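Local coordinates for protein YgiW (Escherichia coli, PDB 1NNX) that is of unknown function, but is a periplasmic protein made with a signal peptide and belongs to the bacterial OB-fold family, at residues I64-W73 with V97-R105; G23-A31 with T38-I46. One frame throughout, in Å; residues are numbered along the deposited sequence. Where two conformers were deposited one is given.

Both contacts build on the same five-stranded sheet of the OB fold and meet in its interior. In contact 1 two of its strands pair in parallel, 64-67 beside 97-101, and the join continues past the strand ends through R72, W73 and I104. Contact 2 lays the segment 23-31, with its short helix, against strand 38-46. It is the smaller and more exposed of the two, with one direct backbone hydrogen bond against three in contact 1. Waters bridge backbone atoms in both. The contacts touch where I64 packs on V28, I99 on V40 and V66 on I46. Contact 1 also crowds acidic groups on its outer face, which contact 2 does not.

Contact 1 of 2, residues I64-W73 with V97-R105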
loop_
_atom_site.group_PDB
_atom_site.type_symbol
_atom_site.label_atom_id
_atom_site.label_comp_id
_atom_site.label_asym_id
_atom_site.label_seq_id
_atom_site.Cartn_x
_atom_site.Cartn_y
_atom_site.Cartn_z
ATOM N N ILE A 64 -5.837 5.729 0.071
ATOM C CA ILE A 64 -6.316 4.367 -0.011
ATOM C C ILE A 64 -5.995 3.728 1.323
ATOM O O ILE A 64 -4.986 4.097 1.998
ATOM C CB ILE A 64 -5.624 3.588 -1.162
ATOM C CG1 ILE A 64 -6.322 2.237 -1.368
ATOM C CG2 ILE A 64 -4.082 3.429 -0.909
ATOM C CD1 ILE A 64 -5.802 1.512 -2.649
ATOM N N ASN A 65 -6.809 2.756 1.704
ATOM C CA ASN A 65 -6.534 2.075 2.972
ATOM C C ASN A 65 -5.506 0.964 2.727
ATOM O O ASN A 65 -5.540 0.324 1.682
ATOM C CB ASN A 65 -7.831 1.453 3.543
ATOM C CG ASN A 65 -8.836 2.500 3.938
ATOM O OD1 ASN A 65 -8.479 3.650 4.254
ATOM N ND2 ASN A 65 -10.124 2.096 3.965
ATOM N N VAL A 66 -4.606 0.774 3.680
ATOM C CA VAL A 66 -3.566 -0.240 3.564
ATOM C C VAL A 66 -3.528 -1.095 4.848
ATOM O O VAL A 66 -3.739 -0.602 5.976
ATOM C CB VAL A 66 -2.176 0.372 3.279
ATOM C CG1 VAL A 66 -2.241 1.204 1.938
ATOM C CG2 VAL A 66 -1.691 1.293 4.391
ATOM N N ASP A 67 -3.342 -2.384 4.659
ATOM C CA ASP A 67 -3.251 -3.322 5.807
ATOM C C ASP A 67 -1.793 -3.629 6.052
ATOM O O ASP A 67 -1.138 -4.200 5.193
ATOM C CB ASP A 67 -4.030 -4.603 5.480
ATOM C CG ASP A 67 -3.891 -5.716 6.561
ATOM O OD1 ASP A 67 -4.757 -6.624 6.548
ATOM O OD2 ASP A 67 -2.942 -5.718 7.387
ATOM N N ILE A 68 -1.296 -3.247 7.226
ATOM C CA ILE A 68 0.118 -3.434 7.613
ATOM C C ILE A 68 0.160 -4.219 8.934
ATOM O O ILE A 68 -0.235 -3.686 9.959
ATOM C CB ILE A 68 0.807 -2.112 7.831
ATOM C CG1 ILE A 68 0.704 -1.240 6.558
ATOM C CG2 ILE A 68 2.243 -2.369 8.134
ATOM C CD1 ILE A 68 1.180 0.194 6.716
ATOM N N ASP A 69 0.536 -5.475 8.820
ATOM C CA ASP A 69 0.659 -6.343 10.028
ATOM C C ASP A 69 1.787 -5.806 10.867
ATOM O O ASP A 69 2.768 -5.216 10.405
ATOM C CB ASP A 69 0.996 -7.761 9.600
ATOM C CG ASP A 69 1.003 -8.765 10.781
ATOM O OD1 ASP A 69 -0.095 -9.269 11.142
ATOM O OD2 ASP A 69 2.099 -9.042 11.344
ATOM N N HIS A 70 1.673 -6.056 12.167
ATOM C CA HIS A 70 2.672 -5.634 13.118
ATOM C C HIS A 70 4.126 -6.058 12.657
ATOM O O HIS A 70 5.108 -5.315 12.839
ATOM C CB HIS A 70 2.584 -6.381 14.492
ATOM C CG HIS A 70 3.669 -6.027 15.487
ATOM N ND1 HIS A 70 3.617 -4.892 16.265
ATOM C CD2 HIS A 70 4.807 -6.674 15.834
ATOM C CE1 HIS A 70 4.681 -4.850 17.045
ATOM N NE2 HIS A 70 5.420 -5.918 16.800
ATOM N N LYS A 71 4.291 -7.243 12.059
ATOM C CA LYS A 71 5.613 -7.675 11.662
ATOM C C LYS A 71 6.254 -6.916 10.520
ATOM O O LYS A 71 7.446 -7.057 10.272
ATOM C CB LYS A 71 5.620 -9.172 11.315
ATOM C CG LYS A 71 4.821 -9.564 10.080
ATOM C CD LYS A 71 4.907 -11.077 9.837
ATOM C CE LYS A 71 4.771 -11.432 8.350
ATOM N NZ LYS A 71 5.271 -12.834 8.071
ATOM N N ARG A 72 5.495 -6.059 9.832
ATOM C CA ARG A 72 6.124 -5.343 8.711
ATOM C C ARG A 72 6.998 -4.164 9.128
ATOM O O ARG A 72 7.885 -3.742 8.401
ATOM C CB ARG A 72 5.051 -4.811 7.729
ATOM C CG ARG A 72 4.099 -5.818 7.262
ATOM C CD ARG A 72 4.846 -6.980 6.540
ATOM N NE ARG A 72 3.912 -8.066 6.264
ATOM C CZ ARG A 72 4.260 -9.272 5.833
ATOM N NH1 ARG A 72 5.535 -9.564 5.620
ATOM N NH2 ARG A 72 3.318 -10.191 5.612
ATOM N N TRP A 73 6.820 -3.669 10.352
ATOM C CA TRP A 73 7.572 -2.486 10.728
ATOM C C TRP A 73 9.078 -2.703 10.861
ATOM O O TRP A 73 9.866 -1.835 10.514
ATOM C CB TRP A 73 6.970 -1.859 12.002
ATOM C CG TRP A 73 5.489 -1.471 11.850
ATOM C CD1 TRP A 73 4.424 -2.148 12.348
ATOM C CD2 TRP A 73 4.941 -0.377 11.083
ATOM N NE1 TRP A 73 3.264 -1.563 11.965
ATOM C CE2 TRP A 73 3.539 -0.468 11.183
ATOM C CE3 TRP A 73 5.496 0.672 10.335
ATOM C CZ2 TRP A 73 2.670 0.441 10.563
ATOM C CZ3 TRP A 73 4.616 1.593 9.711
ATOM C CH2 TRP A 73 3.223 1.469 9.825
ATOM N N VAL A 97 -11.360 -1.444 -1.561
ATOM C CA VAL A 97 -10.087 -1.702 -2.220
ATOM C C VAL A 97 -9.086 -1.345 -1.131
ATOM O O VAL A 97 -9.312 -0.421 -0.282
ATOM C CB VAL A 97 -9.890 -0.894 -3.522
ATOM C CG1 VAL A 97 -9.843 0.604 -3.245
ATOM C CG2 VAL A 97 -8.581 -1.337 -4.204
ATOM N N GLU A 98 -8.033 -2.139 -1.004
ATOM C CA GLU A 98 -7.033 -1.844 0.015
ATOM C C GLU A 98 -5.742 -2.454 -0.564
ATOM O O GLU A 98 -5.727 -3.187 -1.551
ATOM C CB GLU A 98 -7.178 -2.710 1.302
ATOM C CG GLU A 98 -6.811 -4.283 1.228
ATOM C CD GLU A 98 -7.198 -5.033 2.514
ATOM O OE1 GLU A 98 -6.893 -6.239 2.624
ATOM O OE2 GLU A 98 -7.813 -4.403 3.411
ATOM N N ILE A 99 -4.639 -2.082 0.015
ATOM C CA ILE A 99 -3.369 -2.711 -0.335
ATOM C C ILE A 99 -2.943 -3.617 0.828
ATOM O O ILE A 99 -2.917 -3.147 1.985
ATOM C CB ILE A 99 -2.223 -1.680 -0.518
ATOM C CG1 ILE A 99 -2.609 -0.603 -1.537
ATOM C CG2 ILE A 99 -0.919 -2.434 -0.973
ATOM C CD1 ILE A 99 -2.971 -1.236 -2.883
ATOM N N ASP A 100 -2.628 -4.882 0.552
ATOM C CA ASP A 100 -2.125 -5.785 1.649
ATOM C C ASP A 100 -0.635 -5.604 1.564
ATOM O O ASP A 100 -0.021 -6.085 0.618
ATOM C CB ASP A 100 -2.651 -7.163 1.204
ATOM C CG ASP A 100 -4.206 -7.273 1.278
ATOM O OD1 ASP A 100 -4.837 -6.561 2.090
ATOM O OD2 ASP A 100 -4.741 -8.104 0.526
ATOM N N VAL A 101 -0.059 -4.937 2.552
ATOM C CA VAL A 101 1.349 -4.580 2.476
ATOM C C VAL A 101 2.332 -5.669 2.859
ATOM O O VAL A 101 2.253 -6.228 3.988
ATOM C CB VAL A 101 1.586 -3.295 3.320
ATOM C CG1 VAL A 101 3.060 -2.936 3.296
ATOM C CG2 VAL A 101 0.668 -2.128 2.796
ATOM N N LYS A 102 3.273 -5.960 1.962
ATOM C CA LYS A 102 4.329 -6.955 2.297
ATOM C C LYS A 102 5.583 -6.293 2.825
ATOM O O LYS A 102 6.359 -6.906 3.550
ATOM C CB LYS A 102 4.737 -7.751 1.052
ATOM C CG LYS A 102 3.746 -8.776 0.619
ATOM C CD LYS A 102 3.720 -9.960 1.667
ATOM C CE LYS A 102 2.952 -11.164 1.156
ATOM N NZ LYS A 102 2.832 -12.229 2.256
ATOM N N GLN A 103 5.811 -5.032 2.471
ATOM C CA GLN A 103 7.010 -4.334 2.837
ATOM C C GLN A 103 6.791 -2.841 2.891
ATOM O O GLN A 103 6.129 -2.259 2.025
ATOM C CB GLN A 103 8.286 -4.677 2.054
ATOM C CG GLN A 103 9.560 -3.809 2.390
ATOM C CD GLN A 103 10.867 -4.409 1.984
ATOM O OE1 GLN A 103 10.929 -5.413 1.307
ATOM N NE2 GLN A 103 11.946 -3.778 2.427
ATOM N N ILE A 104 7.334 -2.202 3.908
ATOM C CA ILE A 104 7.277 -0.775 4.032
ATOM C C ILE A 104 8.681 -0.308 4.369
ATOM O O ILE A 104 9.355 -0.880 5.285
ATOM C CB ILE A 104 6.224 -0.325 5.096
ATOM C CG1 ILE A 104 6.215 1.201 5.140
ATOM C CG2 ILE A 104 6.527 -0.984 6.510
ATOM C CD1 ILE A 104 5.012 1.760 5.856
ATOM N N ARG A 105 9.159 0.682 3.643
ATOM C CA ARG A 105 10.461 1.286 3.942
ATOM C C ARG A 105 10.425 2.812 3.821
ATOM O O ARG A 105 9.664 3.386 3.053
ATOM C CB ARG A 105 11.568 0.722 3.050
ATOM C CG ARG A 105 11.371 0.813 1.582
ATOM C CD ARG A 105 12.563 0.099 0.876
ATOM N NE ARG A 105 13.798 0.814 1.206
ATOM C CZ ARG A 105 14.380 1.707 0.415
ATOM N NH1 ARG A 105 13.865 1.982 -0.776
ATOM N NH2 ARG A 105 15.437 2.387 0.844
HETATM O O HOH W 1 -9.376 2.191 0.427
HETATM O O HOH W 2 -10.882 -0.067 2.260
HETATM O O HOH W 3 0.750 -6.640 6.183
HETATM O O HOH W 4 8.484 -4.023 5.917
HETATM O O HOH W 5 10.519 -1.782 7.739
#
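V66 and I99 sit side by side on the inner face of a parallel strand pair and point the same way. CG1 of V66 rests on CB of I99 at 3.8 Å. Two residues earlier, I64 has CG1 anti to the backbone N (chi1 -170°), which carries CD1 across I99 at about a right angle, 4.0 Å from its CD1. On the same face CG2 of V101 touches CB of V66 and CG1 of I68.

Three backbone bonds hold the strands: N of I99 to O of N65, N of D67 to O of I99 at 2.8 Å, and N of V101 to O of D67 at 2.9 Å. Waters continue the join at both ends, one linking N of N65 to O of V97. Another gives protons to O of D67 and O of V101 and accepts from N of D69. A third spans O of R72 and N of I104.

R72 bends at chi2 (-59°) and runs alongside K102, its CD 3.4 Å from O of K102. The like charges NH2 of R72 and NZ of K102 lie 4.0 Å apart, so charge does not join them. I104 packs against the turn: its CG2 is 3.6 Å from O of R72, and CD1 touches CZ3 of W73. The W73 ring has CG2 of I68 over one face and meets Y55 edge-to-face. OD2 of D69 accepts from N of K71, an Asx turn.

Strands 54-59 and 84-93 flank the pair, and I46 and I86 pack on V66. D67, E98 and D100 share the outer face with D91 close by, E98 and D100 each modelled in two positions. So many acids may favour protonation of one, though their spacing is uncertain. The face of I64, V66, I99 and V101 is apolar and belongs to the OB-fold interior.

Contact 2 of 2, residues G23-A31 with T38-I46; sequences GSVTTVESA and TWVTLRGNI
The chain at V25 and T26 runs beside the strand at T41, and the CA atoms of V25 and T41 are 5.1 Å apart. A single direct backbone bond joins the segments, from N of T26 to O of T41 at 2.9 Å. It is nearly straight, 167° at the hydrogen. CA of V25 adds a CA-H...O contact to the same oxygen. Two waters extend this link. One accepts from N of T41, donates to O of S24 and also bonds OG1 of T26, which its torsion (chi1 -60°) places beside the backbone N. The other accepts from N of R43 and lies 2.7 Å from O of T26, where it can donate. Backbone groups next to the direct bond are thus joined through water.

The side chains divide between two faces. On the outer one V25 crosses R43 at about a right angle. Its CG1 touches CG of R43 at 4.0 Å, and CG2 lies near CD. The R43 chain is extended from CG to NE, and NE forms a salt bridge with E85 on strand 84-93. CG2 of T41 also approaches CG2 of V25, at 4.2 Å.

L42 turns to the inner face. CD1 meets CG2 of V28 at 4.3 Å, and A31 lies near the L42 side chain. F57 and I99 pack on L42 from other strands.

T27 is the N-cap residue of helix 28-31. Its OG1 is hydrogen-bonded to OG of S30 at 2.9 Å, and its O accepts from N of A31. D59 and S61 receive the backbone N-H groups of V28 and E29. Through V28 and A31 the short helix packs on L42 at the edge of the apolar interior, and the segment before it lines the first long strand, 38-51, of the family's OB fold.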
loop_
_atom_site.group_PDB
_atom_site.type_symbol
_atom_site.label_atom_id
_atom_site.label_comp_id
_atom_site.label_asym_id
_atom_site.label_seq_id
_atom_site.Cartn_x
_atom_site.Cartn_y
_atom_site.Cartn_z
ATOM N N GLY A 23 10.204 -1.839 -10.537
ATOM C CA GLY A 23 10.761 -0.455 -10.645
ATOM C C GLY A 23 9.693 0.615 -10.760
ATOM O O GLY A 23 9.902 1.767 -10.358
ATOM N N SER A 24 8.528 0.259 -11.291
ATOM C CA SER A 24 7.474 1.247 -11.425
ATOM C C SER A 24 6.734 1.504 -10.113
ATOM O O SER A 24 6.350 0.562 -9.392
ATOM C CB SER A 24 6.413 0.841 -12.460
ATOM O OG SER A 24 6.950 0.695 -13.767
ATOM N N VAL A 25 6.551 2.778 -9.850
ATOM C CA VAL A 25 5.753 3.253 -8.711
ATOM C C VAL A 25 4.439 3.704 -9.296
ATOM O O VAL A 25 4.451 4.561 -10.197
ATOM C CB VAL A 25 6.403 4.435 -7.988
ATOM C CG1 VAL A 25 5.462 4.971 -6.887
ATOM C CG2 VAL A 25 7.724 3.972 -7.372
ATOM N N THR A 26 3.320 3.185 -8.829
ATOM C CA THR A 26 1.997 3.483 -9.323
ATOM C C THR A 26 1.324 4.506 -8.435
ATOM O O THR A 26 1.517 4.529 -7.225
ATOM C CB THR A 26 1.177 2.184 -9.321
ATOM O OG1 THR A 26 1.814 1.202 -10.185
ATOM C CG2 THR A 26 -0.327 2.396 -9.729
ATOM N N THR A 27 0.470 5.339 -9.000
ATOM C CA THR A 27 -0.216 6.324 -8.173
ATOM C C THR A 27 -1.368 5.654 -7.419
ATOM O O THR A 27 -1.923 4.638 -7.870
ATOM C CB THR A 27 -0.833 7.469 -9.055
ATOM O OG1 THR A 27 -1.837 6.910 -9.880
ATOM C CG2 THR A 27 0.278 8.145 -9.911
ATOM N N VAL A 28 -1.657 6.215 -6.236
ATOM C CA VAL A 28 -2.792 5.690 -5.437
ATOM C C VAL A 28 -4.103 5.676 -6.227
ATOM O O VAL A 28 -4.794 4.678 -6.263
ATOM C CB VAL A 28 -3.002 6.493 -4.176
ATOM C CG1 VAL A 28 -4.402 6.141 -3.575
ATOM C CG2 VAL A 28 -1.888 6.136 -3.178
ATOM N N GLU A 29 -4.378 6.773 -6.947
ATOM C CA GLU A 29 -5.606 6.840 -7.700
ATOM C C GLU A 29 -5.717 5.775 -8.761
ATOM O O GLU A 29 -6.774 5.134 -8.913
ATOM C CB GLU A 29 -6.074 8.267 -8.109
ATOM C CG GLU A 29 -7.657 8.391 -8.441
ATOM C CD GLU A 29 -8.526 8.153 -7.234
ATOM O OE1 GLU A 29 -9.704 7.778 -7.428
ATOM O OE2 GLU A 29 -8.035 8.353 -6.095
ATOM N N SER A 30 -4.625 5.488 -9.492
ATOM C CA SER A 30 -4.728 4.457 -10.463
ATOM C C SER A 30 -4.738 3.030 -9.868
ATOM O O SER A 30 -5.317 2.132 -10.449
ATOM C CB SER A 30 -3.652 4.594 -11.562
ATOM O OG SER A 30 -2.375 4.322 -11.076
ATOM N N ALA A 31 -4.096 2.851 -8.704
ATOM C CA ALA A 31 -4.094 1.547 -8.065
ATOM C C ALA A 31 -5.510 1.131 -7.713
ATOM O O ALA A 31 -5.829 -0.057 -7.737
ATOM C CB ALA A 31 -3.231 1.590 -6.809
ATOM N N THR A 38 -3.245 -7.824 -7.741
ATOM C CA THR A 38 -2.235 -7.207 -8.573
ATOM C C THR A 38 -1.148 -6.648 -7.649
ATOM O O THR A 38 -1.472 -5.866 -6.760
ATOM C CB THR A 38 -2.840 -6.036 -9.385
ATOM O OG1 THR A 38 -3.867 -6.540 -10.254
ATOM C CG2 THR A 38 -1.766 -5.365 -10.217
ATOM N N TRP A 39 0.118 -6.948 -7.943
ATOM C CA TRP A 39 1.262 -6.433 -7.190
ATOM C C TRP A 39 1.537 -4.983 -7.564
ATOM O O TRP A 39 1.606 -4.634 -8.788
ATOM C CB TRP A 39 2.490 -7.277 -7.497
ATOM C CG TRP A 39 3.670 -6.867 -6.730
ATOM C CD1 TRP A 39 4.693 -6.099 -7.164
ATOM C CD2 TRP A 39 3.981 -7.249 -5.388
ATOM N NE1 TRP A 39 5.624 -5.961 -6.170
ATOM C CE2 TRP A 39 5.218 -6.656 -5.068
ATOM C CE3 TRP A 39 3.337 -8.039 -4.422
ATOM C CZ2 TRP A 39 5.847 -6.833 -3.813
ATOM C CZ3 TRP A 39 3.976 -8.214 -3.135
ATOM C CH2 TRP A 39 5.210 -7.604 -2.875
ATOM N N VAL A 40 1.680 -4.121 -6.568
ATOM C CA VAL A 40 1.954 -2.689 -6.795
ATOM C C VAL A 40 2.997 -2.163 -5.820
ATOM O O VAL A 40 3.182 -2.713 -4.724
ATOM C CB VAL A 40 0.760 -1.691 -6.239
ATOM C CG1 VAL A 40 -0.028 -2.255 -5.107
ATOM C CG2 VAL A 40 1.364 -0.424 -5.413
ATOM N N THR A 41 3.637 -1.072 -6.168
ATOM C CA THR A 41 4.537 -0.324 -5.359
ATOM C C THR A 41 3.975 1.099 -5.364
ATOM O O THR A 41 3.647 1.661 -6.424
ATOM C CB THR A 41 5.972 -0.281 -5.937
ATOM O OG1 THR A 41 6.510 -1.611 -6.079
ATOM C CG2 THR A 41 6.842 0.588 -5.075
ATOM N N LEU A 42 3.812 1.715 -4.205
ATOM C CA LEU A 42 3.319 3.084 -4.047
ATOM C C LEU A 42 4.266 3.879 -3.176
ATOM O O LEU A 42 5.002 3.292 -2.325
ATOM C CB LEU A 42 1.914 3.072 -3.373
ATOM C CG LEU A 42 0.886 2.204 -4.085
ATOM C CD1 LEU A 42 -0.353 2.127 -3.131
ATOM C CD2 LEU A 42 0.527 2.713 -5.404
ATOM N N ARG A 43 4.262 5.193 -3.320
ATOM C CA ARG A 43 5.058 6.030 -2.480
ATOM C C ARG A 43 4.203 7.149 -1.942
ATOM O O ARG A 43 3.396 7.734 -2.685
ATOM C CB ARG A 43 6.271 6.618 -3.232
ATOM C CG ARG A 43 7.371 5.594 -3.382
ATOM C CD ARG A 43 8.626 6.226 -4.096
ATOM N NE ARG A 43 9.777 5.337 -4.031
ATOM C CZ ARG A 43 11.024 5.778 -3.894
ATOM N NH1 ARG A 43 11.248 7.080 -3.796
ATOM N NH2 ARG A 43 12.039 4.931 -3.897
ATOM N N GLY A 44 4.315 7.435 -0.647
ATOM C CA GLY A 44 3.486 8.468 -0.084
ATOM C C GLY A 44 3.660 8.484 1.400
ATOM O O GLY A 44 4.747 8.241 1.907
ATOM N N ASN A 45 2.596 8.837 2.072
ATOM C CA ASN A 45 2.635 8.971 3.521
ATOM C C ASN A 45 1.506 8.229 4.205
ATOM O O ASN A 45 0.344 8.194 3.707
ATOM C CB ASN A 45 2.525 10.468 3.858
ATOM C CG ASN A 45 3.689 11.298 3.217
ATOM O OD1 ASN A 45 3.587 11.672 2.066
ATOM N ND2 ASN A 45 4.750 11.492 3.911
ATOM N N ILE A 46 1.841 7.624 5.348
ATOM C CA ILE A 46 0.815 6.975 6.189
ATOM C C ILE A 46 0.324 8.143 7.091
ATOM O O ILE A 46 1.126 8.693 7.879
ATOM C CB ILE A 46 1.413 5.862 7.050
ATOM C CG1 ILE A 46 1.820 4.644 6.146
ATOM C CG2 ILE A 46 0.263 5.225 7.907
ATOM C CD1 ILE A 46 0.735 3.872 5.410
HETATM O O HOH W 6 3.557 -0.395 -9.113
HETATM O O HOH W 7 2.271 6.183 -5.244
#